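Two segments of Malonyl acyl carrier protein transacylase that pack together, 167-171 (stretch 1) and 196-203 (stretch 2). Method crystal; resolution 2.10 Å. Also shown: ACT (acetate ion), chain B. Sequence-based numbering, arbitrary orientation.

Stretch 1 (167-171) IAGEV
Stretch 2 (196-203) GPFHTSLL

Small contacts between a strand end and a loop often rely on shape rather than polar pairing, and this pair from malonyl acyl carrier protein transacylase is a compact example: no hydrogen bond crosses it, and 238 Å² of surface is buried, both sides summed. Ala168, Gly169, Pro197 and Thr200 are buried; Leu202 is partly exposed. Stretch 1 finishes a strand at Gly169; stretch 2 is a loop running into a 3-10 segment at 201-203. The register is set by Gly169 and Pro197, whose CA atoms lie 5.1 Å apart.

Ile167 (phi/psi -96/148; chi1 p, chi2 t) points away and makes no contact. Ala168 (-142/168) then turns its CB toward stretch 2, where the small methyl sits 3.7 Å from Thr200 CG2 and 4.2 Å from Pro197 CB. Gly169 follows at 147/-145, angles that call for glycine because a CB would jam against the preceding carbonyl oxygen. Gly169 N lies 3.5 Å from Pro197 CB, and Gly169 CA 3.5 Å from Leu202 CD1. Glu170 (-83/154), the N-cap residue of a helix, directs its CB sideways; with chi1 m, chi2 t and chi3 -90°, its aliphatic portion brings CG to 3.7 Å from Leu202 CD2, while OE1 is hydrogen-bonded elsewhere in the structure. Val171 (-56/-58, chi1 t) is beyond reach.

The opposing surface is braced internally. Pro197 (-76/70, C-gamma endo) points its CB toward stretch 1, an apolar surface for Ala168 and the Gly169 backbone. Phe198 (-66/153, chi1 m, CB away) donates N to Gly196 O at 2.7 Å. Thr200 (-136/165, chi1 p) suits its place by doing two jobs: CG2 packs on Ala168, while OG1 donates to Pro197 O at 3.0 Å and accepts a weak bond from Leu202 N at 3.3 Å. Leu202 (-55/-24; chi1 m, chi2 t) spreads its branched end along Gly169 and Glu170. Away from this contact, His199 (71/33, chi1 m, CB sideways) donates NE2 to acetate O at 2.7 Å.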

ATOM      1  N   ILE A 167      -2.893  12.563  -8.791  1.00 23.06           N
ATOM      2  CA  ILE A 167      -4.205  13.144  -8.468  1.00 22.56           C
ATOM      3  C   ILE A 167      -5.284  12.162  -8.878  1.00 22.32           C
ATOM      4  O   ILE A 167      -5.124  11.448  -9.852  1.00 22.02           O
ATOM      5  CB  ILE A 167      -4.382  14.540  -9.169  1.00 22.09           C
ATOM      6  CG1 ILE A 167      -4.345  14.389 -10.704  1.00 22.64           C
ATOM      7  CG2 ILE A 167      -3.200  15.442  -8.801  1.00 21.13           C
ATOM      8  CD1 ILE A 167      -5.134  15.493 -11.423  1.00 22.61           C
ATOM      9  N   ALA A 168      -6.401  12.142  -8.156  1.00 22.88           N
ATOM     10  CA  ALA A 168      -7.485  11.265  -8.522  1.00 23.37           C
ATOM     11  C   ALA A 168      -8.865  11.926  -8.313  1.00 23.89           C
ATOM     12  O   ALA A 168      -8.970  12.981  -7.663  1.00 23.20           O
ATOM     13  CB  ALA A 168      -7.375   9.976  -7.699  1.00 23.25           C
ATOM     14  N   GLY A 169      -9.913  11.291  -8.857  1.00 24.12           N
ATOM     15  CA  GLY A 169     -11.316  11.661  -8.588  1.00 24.36           C
ATOM     16  C   GLY A 169     -12.215  11.415  -9.790  1.00 25.53           C
ATOM     17  O   GLY A 169     -11.991  10.471 -10.527  1.00 24.82           O
ATOM     18  N   GLU A 170     -13.219  12.281 -10.005  1.00 26.78           N
ATOM     19  CA  GLU A 170     -14.186  12.108 -11.120  1.00 26.65           C
ATOM     20  C   GLU A 170     -13.661  12.646 -12.466  1.00 26.43           C
ATOM     21  O   GLU A 170     -12.794  13.533 -12.523  1.00 25.16           O
ATOM     22  CB  GLU A 170     -15.525  12.775 -10.766  1.00 27.68           C
ATOM     23  CG  GLU A 170     -16.090  12.355  -9.427  1.00 29.79           C
ATOM     24  CD  GLU A 170     -17.252  13.212  -8.986  1.00 30.90           C
ATOM     25  OE1 GLU A 170     -17.044  14.225  -8.322  1.00 32.81           O
ATOM     26  OE2 GLU A 170     -18.393  12.853  -9.269  1.00 33.84           O
ATOM     27  N   VAL A 171     -14.178  12.079 -13.563  1.00 27.05           N
ATOM     28  CA  VAL A 171     -13.574  12.328 -14.882  1.00 27.33           C
ATOM     29  C   VAL A 171     -13.490  13.798 -15.210  1.00 26.53           C
ATOM     30  O   VAL A 171     -12.420  14.299 -15.456  1.00 27.37           O
ATOM     31  CB  VAL A 171     -14.295  11.597 -16.025  1.00 26.72           C
ATOM     32  CG1 VAL A 171     -13.605  11.916 -17.360  1.00 27.41           C
ATOM     33  CG2 VAL A 171     -14.363  10.089 -15.738  1.00 28.65           C
ATOM     34  N   GLY A 196     -10.090   2.184  -9.160  1.00 27.04           N
ATOM     35  CA  GLY A 196     -10.987   3.294  -8.923  1.00 26.74           C
ATOM     36  C   GLY A 196     -10.243   4.486  -8.315  1.00 26.18           C
ATOM     37  O   GLY A 196      -9.070   4.357  -7.903  1.00 26.76           O
ATOM     38  N   PRO A 197     -10.905   5.665  -8.230  1.00 25.45           N
ATOM     39  CA  PRO A 197     -10.186   6.813  -7.664  1.00 24.46           C
ATOM     40  C   PRO A 197     -10.089   6.714  -6.109  1.00 24.49           C
ATOM     41  O   PRO A 197     -10.726   7.469  -5.427  1.00 24.40           O
ATOM     42  CB  PRO A 197     -11.029   8.016  -8.135  1.00 24.18           C
ATOM     43  CG  PRO A 197     -12.465   7.482  -8.257  1.00 23.68           C
ATOM     44  CD  PRO A 197     -12.354   5.948  -8.408  1.00 25.35           C
ATOM     45  N   PHE A 198      -9.292   5.758  -5.609  1.00 25.03           N
ATOM     46  CA  PHE A 198      -9.064   5.487  -4.190  1.00 24.62           C
ATOM     47  C   PHE A 198      -8.334   6.688  -3.561  1.00 24.23           C
ATOM     48  O   PHE A 198      -7.595   7.423  -4.260  1.00 23.94           O
ATOM     49  CB  PHE A 198      -8.183   4.231  -4.047  1.00 25.67           C
ATOM     50  CG  PHE A 198      -8.825   2.944  -4.512  1.00 27.27           C
ATOM     51  CD1 PHE A 198      -8.042   1.827  -4.713  1.00 29.83           C
ATOM     52  CD2 PHE A 198     -10.199   2.831  -4.692  1.00 29.15           C
ATOM     53  CE1 PHE A 198      -8.604   0.589  -5.090  1.00 30.03           C
ATOM     54  CE2 PHE A 198     -10.781   1.613  -5.080  1.00 31.45           C
ATOM     55  CZ  PHE A 198      -9.974   0.482  -5.285  1.00 31.27           C
ATOM     56  N   HIS A 199      -8.515   6.890  -2.257  1.00 23.66           N
ATOM     57  CA  HIS A 199      -7.809   7.955  -1.481  1.00 23.51           C
ATOM     58  C   HIS A 199      -8.306   9.384  -1.837  1.00 24.99           C
ATOM     59  O   HIS A 199      -7.560  10.369  -1.750  1.00 24.70           O
ATOM     60  CB  HIS A 199      -6.269   7.801  -1.507  1.00 23.71           C
ATOM     61  CG  HIS A 199      -5.796   6.392  -1.295  1.00 23.14           C
ATOM     62  ND1 HIS A 199      -5.809   5.778  -0.059  1.00 23.41           N
ATOM     63  CD2 HIS A 199      -5.321   5.469  -2.168  1.00 23.56           C
ATOM     64  CE1 HIS A 199      -5.370   4.535  -0.178  1.00 23.73           C
ATOM     65  NE2 HIS A 199      -5.059   4.324  -1.448  1.00 25.24           N
ATOM     66  N   THR A 200      -9.619   9.452  -2.160  1.00 25.82           N
ATOM     67  CA  THR A 200     -10.404  10.687  -2.355  1.00 26.06           C
ATOM     68  C   THR A 200     -11.772  10.518  -1.621  1.00 27.20           C
ATOM     69  O   THR A 200     -12.154   9.392  -1.246  1.00 25.34           O
ATOM     70  CB  THR A 200     -10.644  10.976  -3.878  1.00 25.93           C
ATOM     71  OG1 THR A 200     -11.668  10.115  -4.409  1.00 26.66           O
ATOM     72  CG2 THR A 200      -9.334  10.826  -4.711  1.00 25.76           C
ATOM     73  N   SER A 201     -12.501  11.623  -1.419  1.00 28.72           N
ATOM     74  CA  SER A 201     -13.868  11.552  -0.820  1.00 30.01           C
ATOM     75  C   SER A 201     -14.849  10.622  -1.520  1.00 29.26           C
ATOM     76  O   SER A 201     -15.842  10.190  -0.917  1.00 29.79           O
ATOM     77  CB  SER A 201     -14.500  12.928  -0.765  1.00 30.85           C
ATOM     78  OG  SER A 201     -13.462  13.877  -0.897  1.00 36.21           O
ATOM     79  N   LEU A 202     -14.589  10.303  -2.784  1.00 29.18           N
ATOM     80  CA  LEU A 202     -15.462   9.340  -3.490  1.00 28.46           C
ATOM     81  C   LEU A 202     -15.549   8.062  -2.699  1.00 28.34           C
ATOM     82  O   LEU A 202     -16.535   7.328  -2.791  1.00 27.14           O
ATOM     83  CB  LEU A 202     -14.997   9.081  -4.920  1.00 28.09           C
ATOM     84  CG  LEU A 202     -15.083  10.376  -5.736  1.00 28.70           C
ATOM     85  CD1 LEU A 202     -14.135  10.375  -6.918  1.00 29.11           C
ATOM     86  CD2 LEU A 202     -16.545  10.691  -6.142  1.00 30.07           C
ATOM     87  N   LEU A 203     -14.537   7.808  -1.867  1.00 28.65           N
ATOM     88  CA  LEU A 203     -14.523   6.552  -1.110  1.00 29.58           C
ATOM     89  C   LEU A 203     -15.176   6.644   0.252  1.00 30.30           C
ATOM     90  O   LEU A 203     -15.138   5.679   1.023  1.00 30.77           O
ATOM     91  CB  LEU A 203     -13.088   5.995  -0.991  1.00 29.99           C
ATOM     92  CG  LEU A 203     -12.852   5.106  -2.234  1.00 32.53           C
ATOM     93  CD1 LEU A 203     -12.878   5.933  -3.543  1.00 30.26           C
ATOM     94  CD2 LEU A 203     -11.576   4.306  -2.112  1.00 36.61           C
TER
HETATM   95  C   ACT B 500      -5.209   0.585  -2.635  1.00 29.38           C
HETATM   96  O   ACT B 500      -5.319   1.830  -2.311  1.00 29.54           O
HETATM   97  OXT ACT B 500      -5.524  -0.417  -1.789  1.00 26.10           O
HETATM   98  CH3 ACT B 500      -4.687   0.466  -4.055  1.00 28.03           C